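Local structure of 2-dehydro-3-deoxy-D-arabinonate dehydratase (Sulfolobus solfataricus, 2Q18) at residues 142-146 / 206-212; 211-215 / 264-268; 163-167 / 181-187. The protein catalyses the dehydration of 2-dehydro-3-deoxy-D-arabinonate to 2,5-dioxopentanoate in a pentose oxidation pathway, with Mg(2+) or Ca(2+) as cofactor. All coordinates share one frame. Residue numbers count along the deposited sequence, not the author numbering.

All three contacts lie within the FAH-family catalytic fold. Interactions 1 and 3 are buried. Interaction 2 is only partly buried and sits nearer the surface. Interactions 1 and 2 both use strand 207-214, and I212 belongs to both. They meet where P142 CD packs on L266 CD1 at 3.6 Å. Interaction 3 joins interaction 1 through neighbouring strands of one sheet, with E143 O 3.0 Å from D164 N. The chemistry changes with place. Interaction 1 is apolar packing between sheets, with metal ligands on the far side of its first strand. Interaction 2 combines a small apolar patch with an arginine-to-carbonyl hydrogen bond. Interaction 3 is mainly polar and lies in the active site.

Interaction 1. Residues 142-146 / 206-212; sequences PEPEL and LDITLKI
This is face-to-face packing of two beta-sheets in the FAH fold. Strand 144-146 belongs to the large mixed sheet and strand 207-212 to the five-stranded sheet. Both backbones are extended. The strand axes approach to 7.5 Å and run nearly antiparallel, at 156°. P144 faces L210, with their CA atoms 6.4 Å apart. The contact is apolar and buries 349 Å². The CA-to-CB bonds of E143 and E145 point away from this interface; both residues bind Mg(2+), and E145 OE2 is hydrogen-bonded to T253 OG1. Segment 142-146 thus has an apolar face and a metal-binding face. Along the second segment, L206 (mt), just before the strand, comes first, its CD1 3.9 Å from L146 CD1. I208 (mt) follows: CG2 lies 3.9 Å from P144 CB, and CD1 reaches the backbone at L146 N, 4.0 Å away. L210 (tp) meets two prolines: its CB lies 3.9 Å from P144 CG, and its CD1 3.9 Å from P142 CG. At the end, I212 CD1 meets P142 CG at 4.0 Å.

Interaction 2. Residues 211-215 / 264-268; sequences KIVRE and KGLKD
This is a strand-to-loop contact at one end of the five-stranded sheet of the FAH fold, partly buried and about 18 Å from the chain centre (centre to centre). The end of strand 207-214 meets the irregular segment 264-268, which precedes strand 271-276. The strand is extended up to R214, and E215 then turns with phi/psi 44/46. The backbones stay well apart: the CA atoms of I212 and L266 are 8.0 Å from each other, and those of R214 and K267 8.5 Å. Side chains of the strand, mainly I212 and R214, bridge the gap; 233 Å² is buried. The CA-to-CB bond of I212 (mt) points toward the loop, and its CD1 touches L266 CD1 at 3.8 Å. P142 borders both residues. R214 has chi1 and chi2 t and chi3 m (-62°). This brings its NH1 2.9 Å from G265 O, in a hydrogen bond near the guanidinium plane. A water accepts from R214 NH2 at 3.1 Å and donates to G265 O at 2.6 Å. K267 CG lies over one guanidinium face, 3.3 Å from R214 NH1. R214 NH2 and K267 NZ are 4.0 Å apart, two like charges. R214 NH1 also forms a salt bridge with D270 OD2, which probably offsets some of this repulsion. One arginine therefore ties the strand end to a neutral carbonyl and an acid.

Interaction 3. Residues 163-167 / 181-187; sequences DDVSA and SKIYAGC. With PO4 (phosphate ion), chain B.
Here the end of strand 156-167 packs against the end of helix 178-182 and the turn that follows it, in the active site of the FAH fold. The contact is buried, at 390 Å². CA pairs are V165 with C187 at 5.0 Å, S166 with K182 at 5.3 Å and A167 with S181 at 4.5 Å. Two backbone hydrogen bonds join the segments: V165 N to C187 O (3.0 Å) and A167 N to S181 O (2.9 Å). A type II turn runs from Y184 to C187, closed by C187 N to Y184 O at 3.1 Å; G186 takes positive phi (77°). The CA-to-CB bond of V165 points toward segment 181-187, and its CG1 lies 3.3 Å from Y184 OH, which is hydrogen-bonded to A132 O. K182 (mmtt) extends its NZ to D164 OD2 in a salt bridge of 2.7 Å and to S166 OG at 2.9 Å. S166 OG in turn donates to D164 O at 2.8 Å. K182 NZ also donates to phosphate O1 at 3.0 Å and forms a salt bridge with E143 OE2. D164 OD1 has its own salt bridge to K118, whose amine also bonds to the carbonyls of K182 and C187. D163 OD1 accepts from E143 N, and S181 OG is hydrogen-bonded to L178 O. D164 and E143 bind Mg(2+), and K182 binds substrate. The phosphate is probably from the crystallisation liquor. The lysine amine thus links metal-binding acids to a bound anion, consistent with its place in the substrate site.

Interaction 1. Residues 142-146 / 206-212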
loop_
_atom_site.group_PDB
_atom_site.type_symbol
_atom_site.label_atom_id
_atom_site.label_comp_id
_atom_site.label_asym_id
_atom_site.label_seq_id
_atom_site.Cartn_x
_atom_site.Cartn_y
_atom_site.Cartn_z
ATOM N N PRO A 142 -39.102 -0.811 7.280
ATOM C CA PRO A 142 -38.253 -0.221 6.262
ATOM C C PRO A 142 -38.757 1.185 5.959
ATOM O O PRO A 142 -39.962 1.444 6.038
ATOM C CB PRO A 142 -38.467 -1.132 5.051
ATOM C CG PRO A 142 -39.861 -1.673 5.228
ATOM C CD PRO A 142 -40.087 -1.757 6.714
ATOM N N GLU A 143 -37.839 2.089 5.643
ATOM C CA GLU A 143 -38.215 3.428 5.224
ATOM C C GLU A 143 -37.643 3.682 3.831
ATOM O O GLU A 143 -36.436 3.893 3.680
ATOM C CB GLU A 143 -37.769 4.472 6.256
ATOM C CG GLU A 143 -38.329 4.207 7.662
ATOM C CD GLU A 143 -38.032 5.313 8.675
ATOM O OE1 GLU A 143 -38.598 5.251 9.789
ATOM O OE2 GLU A 143 -37.237 6.234 8.372
ATOM N N PRO A 144 -38.508 3.598 2.801
ATOM C CA PRO A 144 -38.146 3.742 1.392
ATOM C C PRO A 144 -37.902 5.195 1.007
ATOM O O PRO A 144 -38.788 6.040 1.167
ATOM C CB PRO A 144 -39.378 3.202 0.664
ATOM C CG PRO A 144 -40.506 3.498 1.588
ATOM C CD PRO A 144 -39.950 3.323 2.969
ATOM N N GLU A 145 -36.709 5.478 0.489
ATOM C CA GLU A 145 -36.288 6.861 0.284
ATOM C C GLU A 145 -35.447 7.042 -0.968
ATOM O O GLU A 145 -34.722 6.138 -1.382
ATOM C CB GLU A 145 -35.496 7.367 1.499
ATOM C CG GLU A 145 -36.018 6.879 2.848
ATOM C CD GLU A 145 -35.499 7.671 4.034
ATOM O OE1 GLU A 145 -36.116 7.563 5.115
ATOM O OE2 GLU A 145 -34.491 8.401 3.898
ATOM N N LEU A 146 -35.568 8.218 -1.572
ATOM C CA LEU A 146 -34.595 8.678 -2.547
ATOM C C LEU A 146 -33.360 9.133 -1.767
ATOM O O LEU A 146 -33.478 9.825 -0.755
ATOM C CB LEU A 146 -35.163 9.837 -3.375
ATOM C CG LEU A 146 -34.284 10.388 -4.504
ATOM C CD1 LEU A 146 -34.144 9.359 -5.626
ATOM C CD2 LEU A 146 -34.843 11.697 -5.045
ATOM N N LEU A 206 -40.833 11.585 -9.028
ATOM C CA LEU A 206 -40.484 10.167 -9.093
ATOM C C LEU A 206 -41.406 9.357 -8.196
ATOM O O LEU A 206 -41.716 9.777 -7.078
ATOM C CB LEU A 206 -39.028 9.937 -8.655
ATOM C CG LEU A 206 -37.863 10.692 -9.309
ATOM C CD1 LEU A 206 -36.588 10.478 -8.497
ATOM C CD2 LEU A 206 -37.653 10.280 -10.764
ATOM N N ASP A 207 -41.831 8.194 -8.681
ATOM C CA ASP A 207 -42.663 7.296 -7.885
ATOM C C ASP A 207 -41.807 6.362 -7.039
ATOM O O ASP A 207 -40.874 5.737 -7.543
ATOM C CB ASP A 207 -43.607 6.490 -8.782
ATOM C CG ASP A 207 -44.682 7.353 -9.421
ATOM O OD1 ASP A 207 -45.462 7.994 -8.674
ATOM O OD2 ASP A 207 -44.748 7.392 -10.672
ATOM N N ILE A 208 -42.129 6.287 -5.752
ATOM C CA ILE A 208 -41.483 5.359 -4.830
ATOM C C ILE A 208 -42.526 4.342 -4.386
ATOM O O ILE A 208 -43.595 4.721 -3.905
ATOM C CB ILE A 208 -40.888 6.082 -3.591
ATOM C CG1 ILE A 208 -39.909 7.186 -4.020
ATOM C CG2 ILE A 208 -40.224 5.072 -2.635
ATOM C CD1 ILE A 208 -39.344 8.011 -2.872
ATOM N N THR A 209 -42.223 3.058 -4.565
ATOM C CA THR A 209 -43.135 1.990 -4.162
ATOM C C THR A 209 -42.430 1.032 -3.215
ATOM O O THR A 209 -41.344 0.539 -3.525
ATOM C CB THR A 209 -43.672 1.204 -5.384
ATOM O OG1 THR A 209 -44.197 2.122 -6.352
ATOM C CG2 THR A 209 -44.764 0.211 -4.969
ATOM N N LEU A 210 -43.047 0.792 -2.060
ATOM C CA LEU A 210 -42.577 -0.207 -1.108
ATOM C C LEU A 210 -43.479 -1.443 -1.110
ATOM O O LEU A 210 -44.710 -1.326 -1.095
ATOM C CB LEU A 210 -42.512 0.376 0.310
ATOM C CG LEU A 210 -42.318 -0.591 1.491
ATOM C CD1 LEU A 210 -40.929 -1.225 1.494
ATOM C CD2 LEU A 210 -42.590 0.095 2.823
ATOM N N LYS A 211 -42.848 -2.617 -1.122
ATOM C CA LYS A 211 -43.537 -3.888 -0.925
ATOM C C LYS A 211 -42.797 -4.712 0.115
ATOM O O LYS A 211 -41.571 -4.853 0.054
ATOM C CB LYS A 211 -43.623 -4.678 -2.234
ATOM C CG LYS A 211 -44.635 -4.137 -3.223
ATOM C CD LYS A 211 -44.446 -4.718 -4.621
ATOM C CE LYS A 211 -44.852 -6.182 -4.699
ATOM N NZ LYS A 211 -44.811 -6.686 -6.106
ATOM N N ILE A 212 -43.545 -5.229 1.084
ATOM C CA ILE A 212 -43.022 -6.217 2.013
ATOM C C ILE A 212 -43.678 -7.552 1.668
ATOM O O ILE A 212 -44.903 -7.694 1.745
ATOM C CB ILE A 212 -43.289 -5.839 3.484
ATOM C CG1 ILE A 212 -42.710 -4.444 3.790
ATOM C CG2 ILE A 212 -42.713 -6.909 4.420
ATOM C CD1 ILE A 212 -43.182 -3.821 5.107
#

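Interaction 2. Residues 211-215 / 264-268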
loop_
_atom_site.group_PDB
_atom_site.type_symbol
_atom_site.label_atom_id
_atom_site.label_comp_id
_atom_site.label_asym_id
_atom_site.label_seq_id
_atom_site.Cartn_x
_atom_site.Cartn_y
_atom_site.Cartn_z
ATOM N N LYS A 211 -42.848 -2.617 -1.122
ATOM C CA LYS A 211 -43.537 -3.888 -0.925
ATOM C C LYS A 211 -42.797 -4.712 0.115
ATOM O O LYS A 211 -41.571 -4.853 0.054
ATOM C CB LYS A 211 -43.623 -4.678 -2.234
ATOM C CG LYS A 211 -44.635 -4.137 -3.223
ATOM C CD LYS A 211 -44.446 -4.718 -4.621
ATOM C CE LYS A 211 -44.852 -6.182 -4.699
ATOM N NZ LYS A 211 -44.811 -6.686 -6.106
ATOM N N ILE A 212 -43.545 -5.229 1.084
ATOM C CA ILE A 212 -43.022 -6.217 2.013
ATOM C C ILE A 212 -43.678 -7.552 1.668
ATOM O O ILE A 212 -44.903 -7.694 1.745
ATOM C CB ILE A 212 -43.289 -5.839 3.484
ATOM C CG1 ILE A 212 -42.710 -4.444 3.790
ATOM C CG2 ILE A 212 -42.713 -6.909 4.420
ATOM C CD1 ILE A 212 -43.182 -3.821 5.107
ATOM N N VAL A 213 -42.856 -8.516 1.267
ATOM C CA VAL A 213 -43.338 -9.824 0.835
ATOM C C VAL A 213 -43.030 -10.853 1.913
ATOM O O VAL A 213 -41.869 -11.049 2.288
ATOM C CB VAL A 213 -42.733 -10.239 -0.532
ATOM C CG1 VAL A 213 -43.285 -11.597 -0.985
ATOM C CG2 VAL A 213 -43.019 -9.180 -1.586
ATOM N N ARG A 214 -44.085 -11.486 2.426
ATOM C CA ARG A 214 -43.972 -12.496 3.469
ATOM C C ARG A 214 -44.496 -13.821 2.928
ATOM O O ARG A 214 -45.669 -13.922 2.574
ATOM C CB ARG A 214 -44.774 -12.074 4.704
ATOM C CG ARG A 214 -44.632 -13.007 5.903
ATOM C CD ARG A 214 -45.082 -12.319 7.186
ATOM N NE ARG A 214 -44.260 -11.146 7.478
ATOM C CZ ARG A 214 -44.476 -10.292 8.479
ATOM N NH1 ARG A 214 -43.657 -9.258 8.648
ATOM N NH2 ARG A 214 -45.494 -10.470 9.318
ATOM N N GLU A 215 -43.623 -14.825 2.858
ATOM C CA GLU A 215 -43.974 -16.135 2.293
ATOM C C GLU A 215 -44.772 -16.020 0.984
ATOM O O GLU A 215 -45.798 -16.690 0.811
ATOM C CB GLU A 215 -44.731 -16.988 3.329
ATOM C CG GLU A 215 -43.855 -17.473 4.485
ATOM C CD GLU A 215 -44.636 -18.215 5.560
ATOM O OE1 GLU A 215 -45.756 -17.775 5.916
ATOM O OE2 GLU A 215 -44.116 -19.236 6.064
ATOM N N LYS A 264 -47.308 -4.073 10.974
ATOM C CA LYS A 264 -46.543 -4.397 9.767
ATOM C C LYS A 264 -45.035 -4.525 10.004
ATOM O O LYS A 264 -44.234 -4.392 9.074
ATOM C CB LYS A 264 -46.847 -3.391 8.647
ATOM C CG LYS A 264 -48.309 -3.373 8.183
ATOM C CD LYS A 264 -48.762 -4.744 7.679
ATOM C CE LYS A 264 -50.245 -4.780 7.344
ATOM N NZ LYS A 264 -50.556 -4.027 6.101
ATOM N N GLY A 265 -44.659 -4.796 11.251
ATOM C CA GLY A 265 -43.263 -4.993 11.617
ATOM C C GLY A 265 -42.613 -6.128 10.848
ATOM O O GLY A 265 -43.199 -7.204 10.679
ATOM N N LEU A 266 -41.398 -5.872 10.370
ATOM C CA LEU A 266 -40.601 -6.858 9.646
ATOM C C LEU A 266 -40.301 -8.084 10.498
ATOM O O LEU A 266 -40.112 -7.977 11.710
ATOM C CB LEU A 266 -39.277 -6.219 9.210
ATOM C CG LEU A 266 -39.029 -5.718 7.782
ATOM C CD1 LEU A 266 -40.288 -5.331 7.008
ATOM C CD2 LEU A 266 -38.004 -4.580 7.792
ATOM N N LYS A 267 -40.260 -9.249 9.861
ATOM C CA LYS A 267 -39.727 -10.438 10.522
ATOM C C LYS A 267 -38.773 -11.238 9.644
ATOM O O LYS A 267 -38.646 -10.979 8.449
ATOM C CB LYS A 267 -40.833 -11.320 11.131
ATOM C CG LYS A 267 -41.990 -11.666 10.228
ATOM C CD LYS A 267 -43.072 -12.472 10.986
ATOM C CE LYS A 267 -43.765 -11.635 12.062
ATOM N NZ LYS A 267 -44.860 -12.380 12.750
ATOM N N ASP A 268 -38.091 -12.195 10.265
ATOM C CA ASP A 268 -37.111 -13.036 9.595
ATOM C C ASP A 268 -37.669 -13.589 8.287
ATOM O O ASP A 268 -38.815 -14.048 8.234
ATOM C CB ASP A 268 -36.685 -14.175 10.522
ATOM C CG ASP A 268 -35.369 -14.805 10.111
ATOM O OD1 ASP A 268 -34.326 -14.114 10.168
ATOM O OD2 ASP A 268 -35.371 -15.999 9.747
HETATM O O HOH W 1 -45.542 -8.171 11.353
#

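Interaction 3. Residues 163-167 / 181-187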
loop_
_atom_site.group_PDB
_atom_site.type_symbol
_atom_site.label_atom_id
_atom_site.label_comp_id
_atom_site.label_asym_id
_atom_site.label_seq_id
_atom_site.Cartn_x
_atom_site.Cartn_y
_atom_site.Cartn_z
ATOM N N ASP A 163 -32.906 2.137 1.792
ATOM C CA ASP A 163 -33.804 1.695 2.847
ATOM C C ASP A 163 -33.191 2.102 4.180
ATOM O O ASP A 163 -32.171 1.550 4.594
ATOM C CB ASP A 163 -33.990 0.173 2.776
ATOM C CG ASP A 163 -35.029 -0.355 3.763
ATOM O OD1 ASP A 163 -35.526 0.412 4.616
ATOM O OD2 ASP A 163 -35.345 -1.566 3.681
ATOM N N ASP A 164 -33.815 3.073 4.841
ATOM C CA ASP A 164 -33.430 3.464 6.192
ATOM C C ASP A 164 -34.173 2.558 7.173
ATOM O O ASP A 164 -35.266 2.889 7.635
ATOM C CB ASP A 164 -33.746 4.957 6.429
ATOM C CG ASP A 164 -33.454 5.422 7.859
ATOM O OD1 ASP A 164 -32.970 4.626 8.693
ATOM O OD2 ASP A 164 -33.722 6.606 8.159
ATOM N N VAL A 165 -33.576 1.411 7.481
ATOM C CA VAL A 165 -34.208 0.417 8.351
ATOM C C VAL A 165 -34.242 0.953 9.787
ATOM O O VAL A 165 -33.202 1.295 10.360
ATOM C CB VAL A 165 -33.494 -0.961 8.281
ATOM C CG1 VAL A 165 -34.303 -2.026 9.006
ATOM C CG2 VAL A 165 -33.253 -1.382 6.828
ATOM N N SER A 166 -35.444 1.018 10.356
ATOM C CA SER A 166 -35.666 1.750 11.603
ATOM C C SER A 166 -36.428 0.948 12.656
ATOM O O SER A 166 -37.540 0.476 12.399
ATOM C CB SER A 166 -36.424 3.045 11.311
ATOM O OG SER A 166 -35.819 3.763 10.253
ATOM N N ALA A 167 -35.830 0.809 13.839
ATOM C CA ALA A 167 -36.506 0.195 14.979
ATOM C C ALA A 167 -37.482 1.205 15.581
ATOM O O ALA A 167 -37.189 1.864 16.585
ATOM C CB ALA A 167 -35.503 -0.281 16.003
ATOM N N SER A 181 -31.942 3.060 17.366
ATOM C CA SER A 181 -32.995 2.605 16.466
ATOM C C SER A 181 -32.564 2.660 15.000
ATOM O O SER A 181 -33.209 2.050 14.138
ATOM C CB SER A 181 -34.257 3.441 16.666
ATOM O OG SER A 181 -34.182 4.658 15.946
ATOM N N LYS A 182 -31.473 3.383 14.734
ATOM C CA LYS A 182 -31.036 3.687 13.367
ATOM C C LYS A 182 -29.702 3.065 12.957
ATOM O O LYS A 182 -29.500 2.789 11.779
ATOM C CB LYS A 182 -30.938 5.204 13.163
ATOM C CG LYS A 182 -32.266 5.952 13.167
ATOM C CD LYS A 182 -32.971 5.852 11.836
ATOM C CE LYS A 182 -34.225 6.705 11.822
ATOM N NZ LYS A 182 -34.944 6.560 10.523
ATOM N N ILE A 183 -28.797 2.875 13.918
ATOM C CA ILE A 183 -27.399 2.520 13.622
ATOM C C ILE A 183 -27.018 1.161 14.203
ATOM O O ILE A 183 -26.882 1.010 15.418
ATOM C CB ILE A 183 -26.385 3.604 14.137
ATOM C CG1 ILE A 183 -26.860 5.024 13.791
ATOM C CG2 ILE A 183 -24.976 3.344 13.572
ATOM C CD1 ILE A 183 -26.124 6.142 14.555
ATOM N N TYR A 184 -26.832 0.184 13.318
ATOM C CA TYR A 184 -26.487 -1.189 13.699
ATOM C C TYR A 184 -26.159 -1.999 12.436
ATOM O O TYR A 184 -26.372 -1.519 11.323
ATOM C CB TYR A 184 -27.627 -1.838 14.508
ATOM C CG TYR A 184 -28.962 -1.869 13.792
ATOM C CD1 TYR A 184 -29.327 -2.968 13.013
ATOM C CD2 TYR A 184 -29.862 -0.808 13.896
ATOM C CE1 TYR A 184 -30.548 -3.003 12.343
ATOM C CE2 TYR A 184 -31.090 -0.835 13.230
ATOM C CZ TYR A 184 -31.422 -1.941 12.460
ATOM O OH TYR A 184 -32.629 -1.995 11.797
ATOM N N ALA A 185 -25.628 -3.211 12.601
ATOM C CA ALA A 185 -25.268 -4.038 11.446
ATOM C C ALA A 185 -26.505 -4.348 10.610
ATOM O O ALA A 185 -27.489 -4.879 11.124
ATOM C CB ALA A 185 -24.582 -5.327 11.891
ATOM N N GLY A 186 -26.456 -3.987 9.330
ATOM C CA GLY A 186 -27.576 -4.202 8.417
ATOM C C GLY A 186 -28.728 -3.221 8.562
ATOM O O GLY A 186 -29.854 -3.522 8.154
ATOM N N CYS A 187 -28.450 -2.039 9.117
ATOM C CA CYS A 187 -29.485 -1.023 9.360
ATOM C C CYS A 187 -29.851 -0.253 8.097
ATOM O O CYS A 187 -30.781 0.565 8.097
ATOM C CB CYS A 187 -29.014 -0.036 10.423
ATOM S SG CYS A 187 -27.609 1.006 9.890
HETATM P P PO4 B . -36.896 9.993 11.905
HETATM O O1 PO4 B . -36.937 8.641 11.234
HETATM O O2 PO4 B . -35.579 10.157 12.612
HETATM O O3 PO4 B . -37.067 11.048 10.846
HETATM O O4 PO4 B . -38.017 10.118 12.905
#